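Local coordinates for MexT protein (Pseudomonas aeruginosa, PDB 6L33), which activates transcription of the MexEF-OprN efflux pump genes as a LysR-type regulator that probably binds DNA, this chain being its regulatory domain, at residues M49-V62 and S182-E195. Residues are numbered along the deposited sequence; the frame is centred on the assembly and turned at random.
Sequences MPNLLASGEISVGV and SMAWRGAQDNDPAE
Gly61 and Ala184 form an antiparallel hydrogen-bonded pair, Gly61 N to Ala184 O and Ala184 N to Gly61 O, both 2.9 Å. Val62 and Met183 form the adjacent non-hydrogen-bonded pair; on their face, shared with Val60, the Val60 and Met183 side chains slant across each other, Val60 CG2 meeting CG of selenomethionine Met183 at 3.6 Å. On the other face, that of Ala184, methyl CE of selenomethionine Met49 sits 3.7 Å from Ala184 CB and lies over the Gly61 backbone. Leu53, from the same helix 49-55, lays CD2 at the edge of the Arg186 guanidinium, 3.9 Å from NE. Two successive turns in Arg186, about CB-CG (-89°) and CG-CD (-68°), fold its guanidinium back over the helix's C-terminal end, NH2 2.6 Å from Leu53 O, with Ile58 O over one face. In the periplasmic-binding-protein-like fold of LysR regulatory domains, this is one of two mixed sheets: strand 60-62 runs between strands 9-14 and 181-186, antiparallel to the latter. Ser59 OG donates to Glu195 OE2 (2.6 Å) from above the carboxylate plane, and a water bridges Ser59 O and OE2. Farther out, Gln189 OE1 accepts from Arg186 NH1 (3.1 Å) in the guanidinium plane, and Asp192 N-caps helix 193-203, its OD1 receiving Glu195 N. Ile202 and Arg199 of that helix cover the Val60, Val62 and Met183 face; Leu68 touches Met49 and Ala184.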
loop_
_atom_site.group_PDB
_atom_site.type_symbol
_atom_site.label_atom_id
_atom_site.label_comp_id
_atom_site.label_asym_id
_atom_site.label_seq_id
_atom_site.Cartn_x
_atom_site.Cartn_y
_atom_site.Cartn_z
HETATM N N MSE B 49 1.212 3.529 13.907
HETATM C CA MSE B 49 2.509 3.256 14.519
HETATM C C MSE B 49 2.445 2.884 16.013
HETATM O O MSE B 49 3.039 1.882 16.412
HETATM C CB MSE B 49 3.444 4.452 14.304
HETATM C CG MSE B 49 4.883 4.168 14.639
HETATM SE SE MSE B 49 5.612 2.705 13.581
HETATM C CE MSE B 49 7.239 2.446 14.615
ATOM N N PRO B 50 1.737 3.662 16.846
ATOM C CA PRO B 50 1.600 3.237 18.250
ATOM C C PRO B 50 0.850 1.925 18.404
ATOM O O PRO B 50 1.183 1.137 19.297
ATOM C CB PRO B 50 0.850 4.406 18.910
ATOM C CG PRO B 50 0.254 5.173 17.802
ATOM C CD PRO B 50 1.147 4.996 16.626
ATOM N N ASN B 51 -0.145 1.665 17.550
ATOM C CA ASN B 51 -0.865 0.396 17.602
ATOM C C ASN B 51 0.050 -0.777 17.279
ATOM O O ASN B 51 -0.001 -1.818 17.947
ATOM C CB ASN B 51 -2.045 0.413 16.627
ATOM C CG ASN B 51 -2.956 1.606 16.826
ATOM O OD1 ASN B 51 -2.549 2.753 16.635
ATOM N ND2 ASN B 51 -4.205 1.339 17.192
ATOM N N LEU B 52 0.882 -0.637 16.242
ATOM C CA LEU B 52 1.753 -1.735 15.835
ATOM C C LEU B 52 2.763 -2.077 16.923
ATOM O O LEU B 52 3.076 -3.254 17.143
ATOM C CB LEU B 52 2.473 -1.380 14.533
ATOM C CG LEU B 52 1.611 -1.252 13.275
ATOM C CD1 LEU B 52 2.425 -0.678 12.129
ATOM C CD2 LEU B 52 1.012 -2.596 12.892
ATOM N N LEU B 53 3.287 -1.063 17.615
ATOM C CA LEU B 53 4.256 -1.315 18.677
ATOM C C LEU B 53 3.578 -1.871 19.923
ATOM O O LEU B 53 4.008 -2.892 20.473
ATOM C CB LEU B 53 5.020 -0.032 19.007
ATOM C CG LEU B 53 6.026 0.475 17.969
ATOM C CD1 LEU B 53 6.449 1.904 18.284
ATOM C CD2 LEU B 53 7.241 -0.441 17.891
ATOM N N ALA B 54 2.509 -1.216 20.383
ATOM C CA ALA B 54 1.888 -1.606 21.645
ATOM C C ALA B 54 1.253 -2.990 21.572
ATOM O O ALA B 54 1.145 -3.673 22.597
ATOM C CB ALA B 54 0.846 -0.568 22.060
ATOM N N SER B 55 0.836 -3.422 20.383
ATOM C CA SER B 55 0.182 -4.715 20.226
ATOM C C SER B 55 1.152 -5.852 19.938
ATOM O O SER B 55 0.750 -7.018 20.008
ATOM C CB SER B 55 -0.857 -4.648 19.103
ATOM O OG SER B 55 -0.240 -4.345 17.865
ATOM N N GLY B 56 2.407 -5.552 19.615
ATOM C CA GLY B 56 3.372 -6.586 19.311
ATOM C C GLY B 56 3.462 -6.986 17.857
ATOM O O GLY B 56 4.158 -7.959 17.546
ATOM N N GLU B 57 2.786 -6.267 16.955
ATOM C CA GLU B 57 2.797 -6.645 15.544
ATOM C C GLU B 57 4.155 -6.401 14.901
ATOM O O GLU B 57 4.511 -7.081 13.931
ATOM C CB GLU B 57 1.711 -5.878 14.790
ATOM C CG GLU B 57 0.301 -6.370 15.067
ATOM C CD GLU B 57 -0.758 -5.464 14.474
ATOM O OE1 GLU B 57 -1.021 -4.392 15.060
ATOM O OE2 GLU B 57 -1.326 -5.823 13.421
ATOM N N ILE B 58 4.914 -5.428 15.404
ATOM C CA ILE B 58 6.267 -5.162 14.939
ATOM C C ILE B 58 7.150 -4.948 16.158
ATOM O O ILE B 58 6.682 -4.584 17.238
ATOM C CB ILE B 58 6.353 -3.936 13.996
ATOM C CG1 ILE B 58 6.040 -2.642 14.758
ATOM C CG2 ILE B 58 5.430 -4.107 12.793
ATOM C CD1 ILE B 58 6.191 -1.378 13.921
ATOM N N SER B 59 8.445 -5.196 15.979
ATOM C CA SER B 59 9.420 -4.847 17.002
ATOM C C SER B 59 10.059 -3.492 16.754
ATOM O O SER B 59 10.512 -2.846 17.703
ATOM C CB SER B 59 10.516 -5.914 17.084
ATOM O OG SER B 59 11.323 -5.905 15.921
ATOM N N VAL B 60 10.091 -3.048 15.501
ATOM C CA VAL B 60 10.688 -1.773 15.134
ATOM C C VAL B 60 9.996 -1.289 13.870
ATOM O O VAL B 60 9.529 -2.087 13.052
ATOM C CB VAL B 60 12.217 -1.903 14.937
ATOM C CG1 VAL B 60 12.529 -2.895 13.829
ATOM C CG2 VAL B 60 12.857 -0.548 14.654
ATOM N N GLY B 61 9.907 0.022 13.724
ATOM C CA GLY B 61 9.315 0.608 12.538
ATOM C C GLY B 61 10.133 1.781 12.048
ATOM O O GLY B 61 10.755 2.503 12.828
ATOM N N VAL B 62 10.135 1.951 10.730
ATOM C CA VAL B 62 10.708 3.123 10.080
ATOM C C VAL B 62 9.571 3.795 9.327
ATOM O O VAL B 62 9.133 3.307 8.278
ATOM C CB VAL B 62 11.867 2.766 9.143
ATOM C CG1 VAL B 62 12.502 4.034 8.587
ATOM C CG2 VAL B 62 12.897 1.930 9.881
ATOM N N SER B 182 11.165 8.520 11.384
ATOM C CA SER B 182 11.751 8.036 12.623
ATOM C C SER B 182 11.983 6.535 12.550
ATOM O O SER B 182 11.310 5.819 11.803
ATOM C CB SER B 182 10.851 8.330 13.834
ATOM O OG SER B 182 10.897 9.695 14.203
HETATM N N MSE B 183 12.952 6.071 13.331
HETATM C CA MSE B 183 13.005 4.668 13.707
HETATM C C MSE B 183 12.522 4.584 15.140
HETATM O O MSE B 183 13.057 5.260 16.017
HETATM C CB MSE B 183 14.408 4.078 13.580
HETATM C CG MSE B 183 14.471 2.639 14.074
HETATM SE SE MSE B 183 16.220 1.795 13.943
HETATM C CE MSE B 183 16.664 2.297 12.118
ATOM N N ALA B 184 11.500 3.772 15.380
ATOM C CA ALA B 184 10.898 3.677 16.699
ATOM C C ALA B 184 10.759 2.218 17.095
ATOM O O ALA B 184 10.410 1.367 16.269
ATOM C CB ALA B 184 9.529 4.363 16.743
ATOM N N TRP B 185 11.038 1.938 18.363
ATOM C CA TRP B 185 10.913 0.593 18.895
ATOM C C TRP B 185 10.472 0.694 20.346
ATOM O O TRP B 185 10.501 1.764 20.957
ATOM C CB TRP B 185 12.223 -0.194 18.749
ATOM C CG TRP B 185 13.384 0.375 19.508
ATOM C CD1 TRP B 185 13.838 -0.028 20.730
ATOM C CD2 TRP B 185 14.252 1.438 19.088
ATOM N NE1 TRP B 185 14.929 0.720 21.101
ATOM C CE2 TRP B 185 15.205 1.627 20.110
ATOM C CE3 TRP B 185 14.317 2.247 17.950
ATOM C CZ2 TRP B 185 16.206 2.592 20.030
ATOM C CZ3 TRP B 185 15.312 3.207 17.870
ATOM C CH2 TRP B 185 16.244 3.371 18.906
ATOM N N ARG B 186 10.053 -0.439 20.888
ATOM C CA ARG B 186 9.502 -0.504 22.229
ATOM C C ARG B 186 10.621 -0.619 23.256
ATOM O O ARG B 186 11.658 -1.240 23.009
ATOM C CB ARG B 186 8.553 -1.694 22.347
ATOM C CG ARG B 186 9.198 -2.999 21.943
ATOM C CD ARG B 186 9.058 -3.300 20.455
ATOM N NE ARG B 186 7.681 -3.584 20.072
ATOM C CZ ARG B 186 6.966 -4.607 20.529
ATOM N NH1 ARG B 186 7.488 -5.476 21.386
ATOM N NH2 ARG B 186 5.722 -4.765 20.116
ATOM N N GLY B 187 10.397 -0.005 24.421
ATOM C CA GLY B 187 11.434 0.045 25.439
ATOM C C GLY B 187 11.916 -1.320 25.887
ATOM O O GLY B 187 13.099 -1.495 26.191
ATOM N N ALA B 188 11.016 -2.307 25.922
ATOM C CA ALA B 188 11.389 -3.642 26.380
ATOM C C ALA B 188 12.491 -4.252 25.524
ATOM O O ALA B 188 13.330 -5.002 26.037
ATOM C CB ALA B 188 10.161 -4.554 26.387
ATOM N N GLN B 189 12.516 -3.941 24.230
ATOM C CA GLN B 189 13.451 -4.557 23.298
ATOM C C GLN B 189 14.729 -3.752 23.098
ATOM O O GLN B 189 15.553 -4.132 22.259
ATOM C CB GLN B 189 12.767 -4.778 21.945
ATOM C CG GLN B 189 12.313 -6.208 21.701
ATOM C CD GLN B 189 10.931 -6.491 22.251
ATOM O OE1 GLN B 189 10.287 -5.618 22.822
ATOM N NE2 GLN B 189 10.467 -7.722 22.075
ATOM N N ASP B 190 14.917 -2.653 23.835
ATOM C CA ASP B 190 16.170 -1.911 23.740
ATOM C C ASP B 190 17.355 -2.775 24.152
ATOM O O ASP B 190 18.457 -2.622 23.612
ATOM C CB ASP B 190 16.095 -0.651 24.606
ATOM C CG ASP B 190 17.148 0.380 24.238
ATOM O OD1 ASP B 190 17.248 0.729 23.043
ATOM O OD2 ASP B 190 17.868 0.847 25.145
ATOM N N ASN B 191 17.134 -3.704 25.088
ATOM C CA ASN B 191 18.182 -4.575 25.609
ATOM C C ASN B 191 18.460 -5.769 24.705
ATOM O O ASN B 191 19.558 -6.334 24.753
ATOM C CB ASN B 191 17.777 -5.091 26.990
ATOM C CG ASN B 191 16.713 -6.182 26.914
ATOM O OD1 ASN B 191 15.916 -6.228 25.972
ATOM N ND2 ASN B 191 16.699 -7.065 27.904
ATOM N N ASP B 192 17.476 -6.174 23.910
ATOM C CA ASP B 192 17.541 -7.450 23.207
ATOM C C ASP B 192 18.684 -7.443 22.197
ATOM O O ASP B 192 18.781 -6.514 21.387
ATOM C CB ASP B 192 16.205 -7.723 22.515
ATOM C CG ASP B 192 16.115 -9.123 21.930
ATOM O OD1 ASP B 192 16.994 -9.508 21.133
ATOM O OD2 ASP B 192 15.151 -9.841 22.268
ATOM N N PRO B 193 19.561 -8.451 22.209
ATOM C CA PRO B 193 20.659 -8.460 21.229
ATOM C C PRO B 193 20.185 -8.733 19.816
ATOM O O PRO B 193 20.708 -8.135 18.868
ATOM C CB PRO B 193 21.587 -9.573 21.742
ATOM C CG PRO B 193 21.072 -9.938 23.103
ATOM C CD PRO B 193 19.620 -9.611 23.109
ATOM N N ALA B 194 19.211 -9.630 19.648
ATOM C CA ALA B 194 18.683 -9.901 18.316
ATOM C C ALA B 194 17.989 -8.673 17.741
ATOM O O ALA B 194 18.084 -8.402 16.538
ATOM C CB ALA B 194 17.724 -11.091 18.362
ATOM N N GLU B 195 17.292 -7.914 18.587
ATOM C CA GLU B 195 16.633 -6.700 18.118
ATOM C C GLU B 195 17.628 -5.563 17.922
ATOM O O GLU B 195 17.530 -4.815 16.942
ATOM C CB GLU B 195 15.529 -6.296 19.090
ATOM C CG GLU B 195 14.377 -7.281 19.131
ATOM C CD GLU B 195 13.697 -7.440 17.786
ATOM O OE1 GLU B 195 13.253 -8.563 17.471
ATOM O OE2 GLU B 195 13.609 -6.438 17.043
HETATM O O HOH W 1 13.546 -3.636 18.295
#